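PDB 3A5V: alpha-galactosidase from Umbelopsis vinacea, which catalyses the hydrolysis of terminal alpha-linked galactose residues from galactosides, as a tetrameric glycoside hydrolase of family 27. Local coordinates for residues M11-W16 with N46-D51; I50-Q55 with G91-A96; I123-Y128 with P160-L165; D129-Q134 with C166-D171. One frame throughout, in Å; residues are numbered along the deposited sequence.

In the fold
All four contacts lie in the (beta/alpha)8 barrel. Interactions 1, 2 and 3 follow its sheet from strand 11-14 through 47-49, 89-95 and 125-129 to 162-165. Interaction 4 continues from interaction 3 into the loops that follow strands 125-129 and 162-165. Interactions 1 and 2 share I50 and D51, and their centres are 11 Å apart. D51 OD1 forms a salt bridge to K127 NZ of interaction 3, at 2.7 Å. Y93 OH of interaction 2 reaches D129 OD2 of interaction 4, at 2.6 Å. A bound Tris molecule, probably from the crystallisation liquor, is met by D51, D52, K127 and, weakly, D129. It is consistent with the sugar pocket expected there.

Interaction 1. Residues M11-W16 with N46-D51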
# COMPACT_ATOMS: atom_id res chain seq x y z
N MET A 11 -6.90 -21.33 -26.37
CA MET A 11 -7.42 -22.55 -25.77
C MET A 11 -6.37 -23.64 -25.96
O MET A 11 -5.66 -23.66 -26.97
CB MET A 11 -8.75 -22.96 -26.42
CG MET A 11 -9.86 -21.91 -26.34
SD MET A 11 -11.35 -22.36 -27.28
CE MET A 11 -11.81 -23.94 -26.51
N GLY A 12 -6.27 -24.56 -25.01
CA GLY A 12 -5.22 -25.57 -25.08
C GLY A 12 -5.18 -26.45 -23.85
O GLY A 12 -6.19 -26.60 -23.14
N TRP A 13 -4.00 -27.01 -23.62
CA TRP A 13 -3.76 -27.97 -22.54
C TRP A 13 -2.29 -27.85 -22.11
O TRP A 13 -1.41 -27.58 -22.94
CB TRP A 13 -4.10 -29.38 -23.03
CG TRP A 13 -3.73 -30.48 -22.03
CD1 TRP A 13 -4.50 -30.96 -21.02
CD2 TRP A 13 -2.50 -31.19 -21.99
NE1 TRP A 13 -3.82 -31.97 -20.34
CE2 TRP A 13 -2.58 -32.12 -20.93
CE3 TRP A 13 -1.31 -31.13 -22.76
CZ2 TRP A 13 -1.52 -32.99 -20.60
CZ3 TRP A 13 -0.27 -32.01 -22.45
CH2 TRP A 13 -0.38 -32.92 -21.36
N ASN A 14 -2.04 -28.06 -20.82
CA ASN A 14 -0.74 -27.84 -20.19
C ASN A 14 -0.32 -29.09 -19.39
O ASN A 14 -1.15 -29.70 -18.73
CB ASN A 14 -0.83 -26.58 -19.28
CG ASN A 14 0.42 -26.34 -18.46
OD1 ASN A 14 0.71 -27.09 -17.53
ND2 ASN A 14 1.18 -25.29 -18.82
N THR A 15 0.96 -29.47 -19.49
CA THR A 15 1.48 -30.72 -18.91
C THR A 15 1.55 -30.79 -17.38
O THR A 15 1.63 -31.89 -16.83
CB THR A 15 2.93 -31.04 -19.38
OG1 THR A 15 3.82 -30.00 -18.93
CG2 THR A 15 3.01 -31.21 -20.93
N TRP A 16 1.52 -29.64 -16.71
CA TRP A 16 1.89 -29.61 -15.28
C TRP A 16 1.03 -30.47 -14.35
O TRP A 16 1.56 -31.34 -13.65
CB TRP A 16 2.02 -28.18 -14.69
CG TRP A 16 2.56 -28.30 -13.28
CD1 TRP A 16 1.85 -28.22 -12.10
CD2 TRP A 16 3.90 -28.66 -12.91
NE1 TRP A 16 2.69 -28.45 -11.03
CE2 TRP A 16 3.94 -28.73 -11.50
CE3 TRP A 16 5.08 -28.89 -13.65
CZ2 TRP A 16 5.12 -29.03 -10.80
CZ3 TRP A 16 6.25 -29.20 -12.96
CH2 TRP A 16 6.26 -29.27 -11.55
N ASN A 46 -6.08 -25.99 -29.12
CA ASN A 46 -5.07 -26.33 -30.10
C ASN A 46 -3.64 -26.15 -29.62
O ASN A 46 -2.72 -26.61 -30.30
CB ASN A 46 -5.34 -25.63 -31.45
CG ASN A 46 -5.07 -24.11 -31.41
OD1 ASN A 46 -4.50 -23.54 -32.36
ND2 ASN A 46 -5.43 -23.48 -30.32
N TYR A 47 -3.43 -25.49 -28.46
CA TYR A 47 -2.08 -25.34 -27.91
C TYR A 47 -1.72 -26.50 -26.96
O TYR A 47 -2.49 -26.82 -26.05
CB TYR A 47 -1.90 -23.99 -27.20
CG TYR A 47 -1.80 -22.78 -28.12
CD1 TYR A 47 -0.59 -22.46 -28.75
CD2 TYR A 47 -2.91 -21.94 -28.33
CE1 TYR A 47 -0.49 -21.35 -29.60
CE2 TYR A 47 -2.83 -20.84 -29.18
CZ TYR A 47 -1.62 -20.54 -29.80
OH TYR A 47 -1.53 -19.44 -30.61
N VAL A 48 -0.56 -27.12 -27.18
CA VAL A 48 -0.02 -28.14 -26.27
C VAL A 48 1.19 -27.51 -25.59
O VAL A 48 2.23 -27.29 -26.21
CB VAL A 48 0.40 -29.46 -27.01
CG1 VAL A 48 1.06 -30.47 -26.00
CG2 VAL A 48 -0.81 -30.11 -27.73
N ILE A 49 1.04 -27.21 -24.31
CA ILE A 49 2.02 -26.38 -23.60
C ILE A 49 2.84 -27.23 -22.67
O ILE A 49 2.30 -27.87 -21.76
CB ILE A 49 1.32 -25.22 -22.82
CG1 ILE A 49 0.50 -24.34 -23.79
CG2 ILE A 49 2.36 -24.38 -22.06
CD1 ILE A 49 -0.76 -23.71 -23.16
N ILE A 50 4.15 -27.26 -22.91
CA ILE A 50 5.08 -28.01 -22.08
C ILE A 50 5.43 -27.10 -20.90
O ILE A 50 6.00 -26.01 -21.10
CB ILE A 50 6.37 -28.38 -22.89
CG1 ILE A 50 6.01 -29.25 -24.12
CG2 ILE A 50 7.44 -29.02 -21.98
CD1 ILE A 50 7.21 -29.49 -25.10
N ASP A 51 5.08 -27.52 -19.68
CA ASP A 51 5.28 -26.67 -18.50
C ASP A 51 6.71 -26.86 -17.93
O ASP A 51 7.62 -27.23 -18.67
CB ASP A 51 4.18 -26.92 -17.45
CG ASP A 51 3.97 -25.71 -16.54
OD1 ASP A 51 3.38 -24.72 -17.02
OD2 ASP A 51 4.42 -25.76 -15.37
O HOH W 1 -6.28 -21.17 -29.26
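The N14 side chain lies across I49 and reaches on to D51. N14 ND2 sits 3.6 Å from I49 CG2 and donates to D51 OD1 at 2.9 Å. The two segments hold the first two strands of a (beta/alpha)8 barrel, 11-14 and 47-49, which run parallel. N14 has CG anti to its backbone N (chi1 174°), which carries the amide over I49 towards D51. The ND2 bond lies close to the amide plane and meets D51 OD1 on its anti side. N14 OD1 accepts from W16 N at 2.8 Å and caps the turn into helix 16-19. With both ends bonded, the amide is fixed in rotation. D51 OD1 also forms a salt bridge with K127, while OD2 binds a Tris amine. D51 N donates to T15 OG1 at 2.9 Å. W13 points to the other side of the sheet, towards helix 25-38. V48 CG1 lies at the edge of its ring, 4.1 Å from W13 CE3, and W13 NE1 bonds to N272 O. At G12 the strands come close, and a side chain there would run into Y47 O. M11 O takes two backbone donors, N46 N and Y47 N, each at 3.2 Å. Y47 N approaches in the carbonyl plane and N46 N from above it. The Y47 ring turns an edge to the same oxygen, with CD2 3.5 Å from M11 O.

Interaction 2. Residues I50-Q55 with G91-A96; sequences IDDCWQ and GIYSSA
Y93 O accepts the indole N-H of W54 in a short bond, 2.8 Å from W54 NE1. The oxygen lies in the plane of the W54 ring, and NE1 meets it on a lone pair in the carbonyl plane. I92 covers one face of the same indole. I92 CD1 stands 3.7 Å from the centroid of the five-membered ring of W54, 9° off the normal, a CH-pi contact. Q55 CG lies over the opposite face. The Q55 chain is bent at chi2 (86°), and its NE2 reaches a water that also bonds to S94 OG. The indole is thus sandwiched and pinned by its nitrogen. Further back, I50 N donates to G91 O at 2.9 Å, from above the carbonyl plane. I50 O and Y93 N are 3.2 Å apart but are not hydrogen-bonded, because the angle is poor. The Y93 ring fills the angle between strand 89-95 and segment 50-55. D52 CG packs 3.4 Å from Y93 CE1, with the carboxylate and ring planes 39° apart. D51 OD2 lies above one ring face, off towards the rim, and accepts from D52 N at 2.9 Å, while the salt bridge to K127 holds the other oxygen. Outside the segments D52 is held by T100 and G102, and Y93 OH bonds to D129. D52 OD2 also bonds to the Tris molecule. Two carboxylates beside the Y93 ring, both meeting the Tris, are consistent with a polar pocket for sugar hydroxyls.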
# COMPACT_ATOMS: atom_id res chain seq x y z
N ILE A 50 4.15 -27.26 -22.91
CA ILE A 50 5.08 -28.01 -22.08
C ILE A 50 5.43 -27.10 -20.90
O ILE A 50 6.00 -26.01 -21.10
CB ILE A 50 6.37 -28.38 -22.89
CG1 ILE A 50 6.01 -29.25 -24.12
CG2 ILE A 50 7.44 -29.02 -21.98
CD1 ILE A 50 7.21 -29.49 -25.10
N ASP A 51 5.08 -27.52 -19.68
CA ASP A 51 5.28 -26.67 -18.50
C ASP A 51 6.71 -26.86 -17.93
O ASP A 51 7.62 -27.23 -18.67
CB ASP A 51 4.18 -26.92 -17.45
CG ASP A 51 3.97 -25.71 -16.54
OD1 ASP A 51 3.38 -24.72 -17.02
OD2 ASP A 51 4.42 -25.76 -15.37
N ASP A 52 6.89 -26.62 -16.63
CA ASP A 52 8.22 -26.65 -16.00
C ASP A 52 8.82 -28.07 -16.04
O ASP A 52 8.09 -29.06 -16.20
CB ASP A 52 8.06 -26.21 -14.53
CG ASP A 52 9.33 -25.58 -13.91
OD1 ASP A 52 10.41 -25.51 -14.58
OD2 ASP A 52 9.23 -25.13 -12.73
N CYS A 53 10.14 -28.17 -15.86
CA CYS A 53 10.89 -29.44 -15.66
C CYS A 53 11.27 -30.14 -16.98
O CYS A 53 11.62 -31.33 -16.97
CB CYS A 53 10.15 -30.37 -14.68
SG CYS A 53 11.24 -31.41 -13.66
N TRP A 54 11.25 -29.40 -18.10
CA TRP A 54 11.77 -29.89 -19.38
C TRP A 54 13.28 -29.67 -19.51
O TRP A 54 13.92 -30.29 -20.35
CB TRP A 54 11.05 -29.23 -20.58
CG TRP A 54 11.18 -27.71 -20.63
CD1 TRP A 54 10.27 -26.79 -20.15
CD2 TRP A 54 12.25 -26.94 -21.20
NE1 TRP A 54 10.72 -25.52 -20.37
CE2 TRP A 54 11.92 -25.57 -21.02
CE3 TRP A 54 13.45 -27.27 -21.86
CZ2 TRP A 54 12.76 -24.53 -21.46
CZ3 TRP A 54 14.29 -26.24 -22.28
CH2 TRP A 54 13.94 -24.88 -22.08
N GLN A 55 13.82 -28.78 -18.67
CA GLN A 55 15.16 -28.21 -18.84
C GLN A 55 16.29 -29.19 -18.54
O GLN A 55 16.20 -30.00 -17.62
CB GLN A 55 15.35 -26.96 -17.96
CG GLN A 55 14.40 -25.79 -18.26
CD GLN A 55 13.06 -25.89 -17.53
OE1 GLN A 55 12.70 -26.94 -17.02
NE2 GLN A 55 12.34 -24.77 -17.46
N GLY A 91 3.69 -25.04 -27.05
CA GLY A 91 4.09 -24.02 -26.08
C GLY A 91 5.21 -24.51 -25.19
O GLY A 91 5.41 -25.73 -25.03
N ILE A 92 5.96 -23.57 -24.62
CA ILE A 92 7.06 -23.86 -23.70
C ILE A 92 6.96 -22.91 -22.49
O ILE A 92 6.30 -21.85 -22.56
CB ILE A 92 8.46 -23.72 -24.39
CG1 ILE A 92 9.55 -24.47 -23.61
CG2 ILE A 92 8.88 -22.23 -24.55
CD1 ILE A 92 9.61 -25.93 -23.88
N TYR A 93 7.60 -23.30 -21.40
CA TYR A 93 7.56 -22.55 -20.14
C TYR A 93 8.97 -22.09 -19.76
O TYR A 93 9.95 -22.84 -19.91
CB TYR A 93 6.95 -23.42 -19.03
CG TYR A 93 7.21 -22.94 -17.61
CD1 TYR A 93 8.42 -23.22 -16.96
CD2 TYR A 93 6.24 -22.19 -16.92
CE1 TYR A 93 8.67 -22.76 -15.67
CE2 TYR A 93 6.47 -21.75 -15.62
CZ TYR A 93 7.69 -22.03 -15.00
OH TYR A 93 7.94 -21.60 -13.72
N SER A 94 9.06 -20.85 -19.27
CA SER A 94 10.25 -20.41 -18.56
C SER A 94 9.81 -19.42 -17.48
O SER A 94 8.58 -19.25 -17.23
CB SER A 94 11.27 -19.79 -19.53
OG SER A 94 12.57 -19.66 -18.94
N SER A 95 10.77 -18.79 -16.82
CA SER A 95 10.47 -17.76 -15.82
C SER A 95 11.29 -16.51 -16.09
O SER A 95 12.44 -16.60 -16.54
CB SER A 95 10.75 -18.26 -14.39
OG SER A 95 10.39 -17.29 -13.42
N ALA A 96 10.70 -15.36 -15.80
CA ALA A 96 11.44 -14.09 -15.80
C ALA A 96 12.26 -13.94 -14.51
O ALA A 96 12.04 -13.04 -13.70
CB ALA A 96 10.46 -12.90 -15.98
O HOH W 2 13.88 -22.24 -18.62

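Interaction 3. Residues I123-Y128 with P160-L165; sequences IDYLKY and PMLYSL
Y125 and L162 lie side by side and point the same way, into the barrel. Y125 CE2 touches L162 CD2 at 3.6 Å, while L162 O lies over one face of the ring. Y125 has CG anti to its backbone N (chi1 -173°), which lays the ring along strand 162-165 as far as S164. There a water joins the two hydroxyls, 2.6 Å from Y125 OH and 2.7 Å from S164 OG. Replacing Y125 by an alanine would probably open a gap beside L162 and leave this water without one of its partners. L126 and Y163 form a second side-by-side pair on the other side of the sheet, with L126 CD2 4.0 Å from Y163 CE1. Y128 runs obliquely to Y163. Y128 CD2 lies in the plane of the Y163 ring, at the edge, 3.3 Å from Y163 OH. L165 CD1 sits over one face of the same ring. The backbones are joined by alternating parallel bonds, including L126 N to L162 O and S164 N to L126 O, both 2.8 Å. Strands 125-129 and 162-165 belong to a beta-alpha-beta unit. Its helix 140-156 packs on the outer side, where M150 touches L126, Y128 and Y163, and Y147 O bonds to Y163 OH. On the inner side the Y125 ring meets Y47, and K127 reaches D51 and the Tris molecule. Strand 89-95 borders strand 125-129 on its other edge.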
# COMPACT_ATOMS: atom_id res chain seq x y z
N ILE A 123 8.53 -23.28 -31.59
CA ILE A 123 7.59 -22.94 -30.48
C ILE A 123 6.65 -21.81 -30.93
O ILE A 123 7.07 -20.90 -31.66
CB ILE A 123 8.40 -22.54 -29.20
CG1 ILE A 123 9.18 -23.75 -28.64
CG2 ILE A 123 7.51 -21.89 -28.10
CD1 ILE A 123 8.31 -24.93 -28.13
N ASP A 124 5.38 -21.91 -30.55
CA ASP A 124 4.33 -20.97 -30.97
C ASP A 124 3.76 -20.14 -29.80
O ASP A 124 2.84 -19.34 -30.01
CB ASP A 124 3.17 -21.78 -31.57
CG ASP A 124 3.63 -22.70 -32.69
OD1 ASP A 124 4.09 -22.17 -33.72
OD2 ASP A 124 3.55 -23.94 -32.54
N TYR A 125 4.27 -20.36 -28.59
CA TYR A 125 3.58 -19.96 -27.35
C TYR A 125 4.58 -20.03 -26.20
O TYR A 125 5.24 -21.06 -26.02
CB TYR A 125 2.42 -20.93 -27.07
CG TYR A 125 1.48 -20.61 -25.92
CD1 TYR A 125 1.89 -20.71 -24.58
CD2 TYR A 125 0.15 -20.26 -26.18
CE1 TYR A 125 0.99 -20.44 -23.51
CE2 TYR A 125 -0.76 -20.00 -25.12
CZ TYR A 125 -0.32 -20.08 -23.79
OH TYR A 125 -1.22 -19.80 -22.77
N LEU A 126 4.68 -18.95 -25.43
CA LEU A 126 5.49 -18.93 -24.22
C LEU A 126 4.64 -18.58 -23.00
O LEU A 126 4.02 -17.50 -22.98
CB LEU A 126 6.62 -17.90 -24.31
CG LEU A 126 7.45 -17.69 -23.02
CD1 LEU A 126 8.34 -18.93 -22.68
CD2 LEU A 126 8.31 -16.46 -23.15
N LYS A 127 4.68 -19.45 -21.99
CA LYS A 127 4.23 -19.09 -20.63
C LYS A 127 5.45 -18.64 -19.80
O LYS A 127 6.41 -19.39 -19.63
CB LYS A 127 3.51 -20.28 -19.97
CG LYS A 127 3.21 -20.12 -18.46
CD LYS A 127 2.65 -21.42 -17.85
CE LYS A 127 2.63 -21.34 -16.29
NZ LYS A 127 2.17 -22.64 -15.70
N TYR A 128 5.38 -17.43 -19.26
CA TYR A 128 6.58 -16.78 -18.70
C TYR A 128 6.34 -16.35 -17.25
O TYR A 128 5.63 -15.37 -16.97
CB TYR A 128 6.97 -15.62 -19.63
CG TYR A 128 8.40 -15.15 -19.50
CD1 TYR A 128 9.46 -16.07 -19.45
CD2 TYR A 128 8.70 -13.78 -19.47
CE1 TYR A 128 10.77 -15.64 -19.33
CE2 TYR A 128 10.02 -13.34 -19.36
CZ TYR A 128 11.04 -14.28 -19.29
OH TYR A 128 12.35 -13.86 -19.19
N PRO A 160 6.03 -15.61 -34.98
CA PRO A 160 4.89 -15.32 -34.09
C PRO A 160 4.81 -16.31 -32.92
O PRO A 160 4.68 -17.53 -33.13
CB PRO A 160 3.68 -15.47 -35.00
CG PRO A 160 4.24 -15.25 -36.43
CD PRO A 160 5.59 -15.92 -36.35
N MET A 161 4.91 -15.80 -31.69
CA MET A 161 4.80 -16.63 -30.50
C MET A 161 3.86 -15.94 -29.50
O MET A 161 4.09 -14.80 -29.10
CB MET A 161 6.18 -16.87 -29.87
CG MET A 161 7.11 -17.70 -30.77
SD MET A 161 8.75 -18.07 -30.09
CE MET A 161 9.59 -16.64 -30.69
N LEU A 162 2.79 -16.64 -29.12
CA LEU A 162 1.82 -16.08 -28.17
C LEU A 162 2.51 -15.88 -26.81
O LEU A 162 3.05 -16.81 -26.25
CB LEU A 162 0.61 -17.03 -28.05
CG LEU A 162 -0.65 -16.43 -27.39
CD1 LEU A 162 -1.92 -17.13 -27.86
CD2 LEU A 162 -0.53 -16.44 -25.85
N TYR A 163 2.47 -14.66 -26.30
CA TYR A 163 3.20 -14.29 -25.09
C TYR A 163 2.25 -14.24 -23.89
O TYR A 163 1.47 -13.29 -23.74
CB TYR A 163 3.92 -12.94 -25.30
CG TYR A 163 4.89 -12.50 -24.20
CD1 TYR A 163 5.49 -13.42 -23.33
CD2 TYR A 163 5.25 -11.16 -24.08
CE1 TYR A 163 6.41 -13.00 -22.34
CE2 TYR A 163 6.17 -10.73 -23.11
CZ TYR A 163 6.74 -11.65 -22.24
OH TYR A 163 7.61 -11.19 -21.28
N SER A 164 2.30 -15.30 -23.08
CA SER A 164 1.41 -15.48 -21.93
C SER A 164 2.21 -15.09 -20.68
O SER A 164 3.15 -15.80 -20.30
CB SER A 164 0.90 -16.93 -21.87
OG SER A 164 0.39 -17.32 -20.60
N LEU A 165 1.87 -13.96 -20.07
CA LEU A 165 2.51 -13.57 -18.80
C LEU A 165 2.00 -14.42 -17.65
O LEU A 165 0.80 -14.70 -17.55
CB LEU A 165 2.28 -12.09 -18.47
CG LEU A 165 3.49 -11.18 -18.63
CD1 LEU A 165 4.03 -11.23 -20.08
CD2 LEU A 165 3.19 -9.77 -18.20
O HOH W 3 3.97 -19.54 -34.61
O HOH W 4 -0.34 -19.95 -20.38

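Interaction 4. Residues D129-Q134 with C166-D171; sequences DNCYNQ and CNWGED
The W168 indole has N130 CB over one face and C131 SG at an edge. N130 CB stands 3.7 Å from the centroid of the six-membered ring of W168, 11° off the normal, a CH-pi contact. C166 O lies over the same face, off towards the rim. C131 SG is in the ring plane, 3.9 Å from W168 CZ2, and is tied to C101 by a disulfide. The D129 carboxylate stands nearly upright to the indole, with planes 78° apart. W168 NE1 makes only a weak bond to D129 OD1, at 3.2 Å. D129 OD1 has a better donor in N130 N, at 2.8 Å. N130 has CG anti to its backbone N (chi1 -169°), which aims the amide past the indole at E170. N130 ND2 donates to E170 OE1 at 2.9 Å, close to the amide plane, and the oxygen is met on its anti side. N130 OD1 accepts from N133 ND2 at 2.9 Å, from above the carbonyl plane. N130 OD1 also accepts from R146, and E170 OE2 bonds to S137. A leucine in place of N130 would probably leave E170 OE1 without this donor and N133 ND2 without this acceptor. Residues N167 to E170 form a type I' turn, closed by E170 N to N167 O at 3.0 Å and braced by N167 ND2 on E170 O. The two segments are the loops that follow strands 125-129 and 162-165. Loops at this C-terminal end of a (beta/alpha)8 barrel line the active site, and D129 OD2 bonds to Y93 and weakly to the Tris molecule.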
# COMPACT_ATOMS: atom_id res chain seq x y z
N ASP A 129 6.91 -17.13 -16.33
CA ASP A 129 6.65 -17.07 -14.89
C ASP A 129 7.39 -15.89 -14.20
O ASP A 129 8.07 -15.10 -14.85
CB ASP A 129 7.05 -18.42 -14.26
CG ASP A 129 6.13 -18.86 -13.14
OD1 ASP A 129 5.55 -18.01 -12.43
OD2 ASP A 129 6.02 -20.10 -12.95
N ASN A 130 7.25 -15.82 -12.88
CA ASN A 130 7.70 -14.68 -12.09
C ASN A 130 8.51 -15.12 -10.87
O ASN A 130 8.75 -14.32 -9.95
CB ASN A 130 6.46 -13.86 -11.66
CG ASN A 130 6.82 -12.50 -11.06
OD1 ASN A 130 7.77 -11.83 -11.50
ND2 ASN A 130 6.04 -12.08 -10.07
N CYS A 131 8.94 -16.38 -10.85
CA CYS A 131 9.79 -16.84 -9.75
C CYS A 131 11.24 -16.37 -9.87
O CYS A 131 11.76 -16.25 -10.98
CB CYS A 131 9.77 -18.37 -9.62
SG CYS A 131 8.25 -18.99 -8.83
N TYR A 132 11.86 -16.08 -8.72
CA TYR A 132 13.29 -15.79 -8.61
C TYR A 132 13.73 -14.59 -9.46
O TYR A 132 14.74 -14.64 -10.16
CB TYR A 132 14.13 -17.07 -8.88
CG TYR A 132 13.74 -18.19 -7.92
CD1 TYR A 132 13.97 -18.05 -6.53
CD2 TYR A 132 13.09 -19.35 -8.36
CE1 TYR A 132 13.61 -19.04 -5.64
CE2 TYR A 132 12.70 -20.36 -7.45
CZ TYR A 132 12.97 -20.18 -6.09
OH TYR A 132 12.62 -21.14 -5.16
N ASN A 133 12.96 -13.50 -9.35
CA ASN A 133 13.12 -12.35 -10.25
C ASN A 133 14.14 -11.30 -9.75
O ASN A 133 14.32 -10.26 -10.36
CB ASN A 133 11.75 -11.73 -10.62
CG ASN A 133 11.05 -11.06 -9.44
OD1 ASN A 133 11.69 -10.45 -8.58
ND2 ASN A 133 9.72 -11.14 -9.42
N GLN A 134 14.81 -11.61 -8.64
CA GLN A 134 15.96 -10.81 -8.16
C GLN A 134 15.52 -9.38 -7.80
O GLN A 134 16.22 -8.39 -8.09
CB GLN A 134 17.10 -10.85 -9.19
CG GLN A 134 17.49 -12.28 -9.65
CD GLN A 134 17.91 -13.16 -8.48
OE1 GLN A 134 18.68 -12.74 -7.62
NE2 GLN A 134 17.40 -14.40 -8.45
N CYS A 166 2.92 -14.79 -16.77
CA CYS A 166 2.58 -15.50 -15.55
C CYS A 166 3.26 -14.81 -14.34
O CYS A 166 4.15 -15.38 -13.71
CB CYS A 166 2.96 -16.98 -15.67
SG CYS A 166 2.46 -18.02 -14.24
N ASN A 167 2.80 -13.59 -14.01
CA ASN A 167 3.31 -12.84 -12.86
C ASN A 167 2.24 -12.62 -11.76
O ASN A 167 2.43 -11.83 -10.85
CB ASN A 167 3.99 -11.53 -13.31
CG ASN A 167 3.06 -10.30 -13.23
OD1 ASN A 167 1.86 -10.37 -13.52
ND2 ASN A 167 3.62 -9.18 -12.82
N TRP A 168 1.12 -13.33 -11.90
CA TRP A 168 0.15 -13.53 -10.83
C TRP A 168 -0.56 -12.24 -10.40
O TRP A 168 -1.03 -12.15 -9.27
CB TRP A 168 0.83 -14.14 -9.59
CG TRP A 168 1.95 -15.15 -9.84
CD1 TRP A 168 1.91 -16.27 -10.64
CD2 TRP A 168 3.26 -15.13 -9.25
NE1 TRP A 168 3.12 -16.94 -10.58
CE2 TRP A 168 3.96 -16.27 -9.72
CE3 TRP A 168 3.90 -14.27 -8.34
CZ2 TRP A 168 5.27 -16.57 -9.32
CZ3 TRP A 168 5.22 -14.57 -7.94
CH2 TRP A 168 5.88 -15.72 -8.43
N GLY A 169 -0.59 -11.26 -11.29
CA GLY A 169 -1.21 -9.95 -11.02
C GLY A 169 -0.31 -8.92 -10.35
O GLY A 169 -0.77 -7.82 -10.03
N GLU A 170 0.97 -9.25 -10.14
CA GLU A 170 1.87 -8.34 -9.42
C GLU A 170 2.08 -7.02 -10.20
O GLU A 170 2.33 -7.04 -11.40
CB GLU A 170 3.21 -9.00 -9.08
CG GLU A 170 4.10 -8.16 -8.14
CD GLU A 170 5.49 -8.77 -7.90
OE1 GLU A 170 6.00 -9.54 -8.75
OE2 GLU A 170 6.08 -8.44 -6.85
N ASP A 171 1.94 -5.89 -9.51
CA ASP A 171 2.12 -4.56 -10.12
C ASP A 171 1.13 -4.20 -11.24
O ASP A 171 1.36 -3.25 -11.99
CB ASP A 171 3.57 -4.37 -10.62
CG ASP A 171 4.59 -4.55 -9.51
OD1 ASP A 171 4.39 -3.97 -8.42
OD2 ASP A 171 5.59 -5.27 -9.71
O HOH W 5 6.19 -8.82 -11.48
O HOH W 6 7.90 -10.87 -6.97